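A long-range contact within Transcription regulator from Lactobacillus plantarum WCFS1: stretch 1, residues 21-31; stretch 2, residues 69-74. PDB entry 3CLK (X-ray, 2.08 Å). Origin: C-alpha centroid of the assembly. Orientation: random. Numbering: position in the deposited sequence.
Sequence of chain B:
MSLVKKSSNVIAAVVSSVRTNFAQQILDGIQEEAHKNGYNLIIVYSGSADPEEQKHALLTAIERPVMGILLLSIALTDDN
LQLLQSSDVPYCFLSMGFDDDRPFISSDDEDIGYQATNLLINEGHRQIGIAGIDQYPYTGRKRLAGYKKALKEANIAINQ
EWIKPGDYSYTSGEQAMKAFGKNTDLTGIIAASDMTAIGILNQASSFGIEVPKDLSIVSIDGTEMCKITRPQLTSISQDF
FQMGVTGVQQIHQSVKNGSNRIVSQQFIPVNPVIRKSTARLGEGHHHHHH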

# COMPACT_ATOMS: atom_id res chain seq x y z
N ASN B 21 -3.21 -0.42 1.89
CA ASN B 21 -3.30 -1.59 1.03
C ASN B 21 -4.71 -2.16 1.03
O ASN B 21 -5.23 -2.55 -0.03
N PHE B 22 -5.34 -2.22 2.20
CA PHE B 22 -6.70 -2.74 2.28
C PHE B 22 -7.65 -1.65 1.77
O PHE B 22 -8.69 -1.95 1.20
N ALA B 23 -7.25 -0.40 1.96
CA ALA B 23 -8.05 0.74 1.52
C ALA B 23 -8.15 0.80 0.00
O ALA B 23 -9.24 0.93 -0.55
N GLN B 24 -7.00 0.70 -0.68
CA GLN B 24 -6.99 0.73 -2.14
C GLN B 24 -7.94 -0.32 -2.70
O GLN B 24 -8.65 -0.06 -3.68
N GLN B 25 -7.95 -1.50 -2.09
CA GLN B 25 -8.81 -2.58 -2.52
C GLN B 25 -10.28 -2.18 -2.38
O GLN B 25 -11.10 -2.49 -3.23
N ILE B 26 -10.60 -1.48 -1.30
CA ILE B 26 -11.97 -1.03 -1.09
C ILE B 26 -12.26 0.09 -2.10
O ILE B 26 -13.32 0.11 -2.72
N LEU B 27 -11.31 1.00 -2.25
CA LEU B 27 -11.46 2.13 -3.17
C LEU B 27 -11.65 1.68 -4.62
O LEU B 27 -12.40 2.30 -5.37
N ASP B 28 -10.97 0.60 -5.01
CA ASP B 28 -11.13 0.11 -6.38
C ASP B 28 -12.57 -0.35 -6.57
O ASP B 28 -13.18 -0.08 -7.61
N GLY B 29 -13.11 -1.02 -5.56
CA GLY B 29 -14.48 -1.50 -5.63
C GLY B 29 -15.46 -0.34 -5.69
O GLY B 29 -16.45 -0.38 -6.42
N ILE B 30 -15.19 0.70 -4.90
CA ILE B 30 -16.04 1.88 -4.86
C ILE B 30 -15.96 2.60 -6.20
O ILE B 30 -16.97 2.97 -6.79
N GLN B 31 -14.73 2.77 -6.69
CA GLN B 31 -14.50 3.44 -7.95
C GLN B 31 -15.26 2.76 -9.08
O GLN B 31 -15.84 3.43 -9.94
N ILE B 69 -21.43 9.43 1.88
CA ILE B 69 -20.12 9.31 2.49
C ILE B 69 -19.84 7.88 2.94
O ILE B 69 -20.65 7.26 3.63
N LEU B 70 -18.68 7.36 2.54
CA LEU B 70 -18.27 6.01 2.92
C LEU B 70 -17.04 6.16 3.82
O LEU B 70 -16.07 6.83 3.45
N LEU B 71 -17.08 5.56 5.00
CA LEU B 71 -15.95 5.67 5.92
C LEU B 71 -15.20 4.35 6.02
O LEU B 71 -15.70 3.38 6.58
N LEU B 72 -14.01 4.33 5.44
CA LEU B 72 -13.16 3.15 5.41
C LEU B 72 -12.43 2.91 6.72
O LEU B 72 -11.35 3.47 6.95
N SER B 73 -13.03 2.09 7.57
CA SER B 73 -12.44 1.74 8.85
C SER B 73 -11.95 2.96 9.63
O SER B 73 -10.78 3.04 9.99
N ILE B 74 -12.86 3.90 9.88
CA ILE B 74 -12.52 5.10 10.64
C ILE B 74 -13.29 5.08 11.96
O ILE B 74 -14.51 4.91 11.97

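A helix packed against a β-strand commonly buries its apolar face through branched aliphatic side chains that interlock without directed bonds, and the contact between helix 22-31 and strand 69-72 is a compact example. The two elements run nearly antiparallel, at 157°, with axes 10.3 Å apart at closest approach, a gap that side chains must fill. Leu72 is the centrepiece. Its CA-to-CB bond points toward the helix, and its m,t rotamer (chi1 -55°, chi2 -161°) places two methyl groups among four helical residues. Leu72 CD2 lies 3.5 Å from Ile26 CG2 and 4.1 Å from Ile30 CD1, while Leu72 CD1 lies 3.9 Å from Leu27 CD2 and 4.3 Å from Ala23 CB. Leu72 CD1 is also 4.0 Å from Ile26 CG2, so both methyls of the leucine touch that isoleucine.

The helical partners follow the helical repeat. Ile26 and Ile30, one turn apart, both point toward the strand in m,t rotamers; Leu27, also m,t, starts sideways, but its end comes nearer. On the strand, alternation does the equivalent work: Leu70 and Leu72 face the helix, whereas the intervening Leu71 makes no contact with it. Leu70, again m,t, meets Ile30 methyl to methyl, with Leu70 CD1 3.5 Å from Ile30 CD1.

Toward the start of the helix the packing becomes more polar. Phe22, with chi1 at 86° (p) and chi2 at 84°, leaves the backbone sideways and brings its ring end to the strand's exit, where Phe22 CZ is 3.8 Å from Ser73 CB. The carbonyl oxygen Leu72 O sits at the ring edge, 4.5 Å from Phe22 CZ. Ser73, chi1 t, points its CA-to-CB bond toward the helix, and no hydrogen bond joins the two stretches. They bury 298 Å² between them, both sides summed, mainly through apolar side chains.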

# COMPACT_ATOMS: atom_id res chain seq x y z
CB ASN B 21 -2.30 -2.65 1.48
CG ASN B 21 -2.46 -3.01 2.94
OD1 ASN B 21 -2.33 -2.16 3.82
ND2 ASN B 21 -2.73 -4.29 3.21
CB PHE B 22 -7.04 -3.14 3.73
CG PHE B 22 -7.56 -2.01 4.58
CD1 PHE B 22 -8.90 -1.66 4.54
CD2 PHE B 22 -6.70 -1.29 5.41
CE1 PHE B 22 -9.39 -0.61 5.33
CE2 PHE B 22 -7.18 -0.24 6.19
CZ PHE B 22 -8.52 0.10 6.15
CB ALA B 23 -7.46 2.03 2.06
CB GLN B 24 -5.59 0.45 -2.69
CG GLN B 24 -5.61 0.17 -4.20
CD GLN B 24 -4.29 -0.35 -4.73
OE1 GLN B 24 -3.28 0.37 -4.75
NE2 GLN B 24 -4.29 -1.60 -5.17
CB GLN B 25 -8.54 -3.85 -1.70
CG GLN B 25 -7.18 -4.46 -1.98
CD GLN B 25 -6.94 -4.68 -3.47
OE1 GLN B 25 -7.68 -5.42 -4.13
NE2 GLN B 25 -5.92 -4.02 -4.01
CB ILE B 26 -12.20 -0.48 0.33
CG1 ILE B 26 -11.81 -1.53 1.37
CG2 ILE B 26 -13.66 -0.08 0.50
CD1 ILE B 26 -11.98 -1.08 2.80
CB LEU B 27 -10.25 3.07 -3.07
CG LEU B 27 -10.08 3.87 -1.77
CD1 LEU B 27 -8.75 4.60 -1.79
CD2 LEU B 27 -11.23 4.85 -1.61
CB ASP B 28 -10.18 -1.06 -6.67
CG ASP B 28 -8.73 -0.62 -6.75
OD1 ASP B 28 -8.46 0.50 -7.24
OD2 ASP B 28 -7.85 -1.41 -6.34
CB ILE B 30 -15.58 2.87 -3.76
CG1 ILE B 30 -15.83 2.27 -2.38
CG2 ILE B 30 -16.31 4.20 -3.89
CD1 ILE B 30 -15.29 3.11 -1.24
CB GLN B 31 -13.00 3.48 -8.26
CG GLN B 31 -12.63 4.17 -9.57
CD GLN B 31 -12.75 3.25 -10.77
OE1 GLN B 31 -12.64 3.69 -11.92
NE2 GLN B 31 -12.96 1.96 -10.51
CB ILE B 69 -19.98 10.23 3.72
CG1 ILE B 69 -20.20 11.69 3.30
CG2 ILE B 69 -18.59 10.09 4.33
CD1 ILE B 69 -20.11 12.67 4.44
CB LEU B 70 -17.91 5.20 1.68
CG LEU B 70 -19.06 5.00 0.67
CD1 LEU B 70 -18.54 4.28 -0.57
CD2 LEU B 70 -20.17 4.20 1.33
CB LEU B 71 -16.42 6.13 7.31
CG LEU B 71 -17.12 7.50 7.30
CD1 LEU B 71 -18.61 7.30 7.05
CD2 LEU B 71 -16.90 8.20 8.62
CB LEU B 72 -12.15 3.25 4.27
CG LEU B 72 -12.69 3.48 2.86
CD1 LEU B 72 -11.63 3.09 1.83
CD2 LEU B 72 -13.94 2.65 2.64
CB SER B 73 -11.28 0.77 8.63
OG SER B 73 -10.90 0.16 9.85
CB ILE B 74 -12.88 6.41 9.87
CG1 ILE B 74 -11.67 6.91 9.08
CG2 ILE B 74 -13.33 7.49 10.85
CD1 ILE B 74 -11.31 6.07 7.89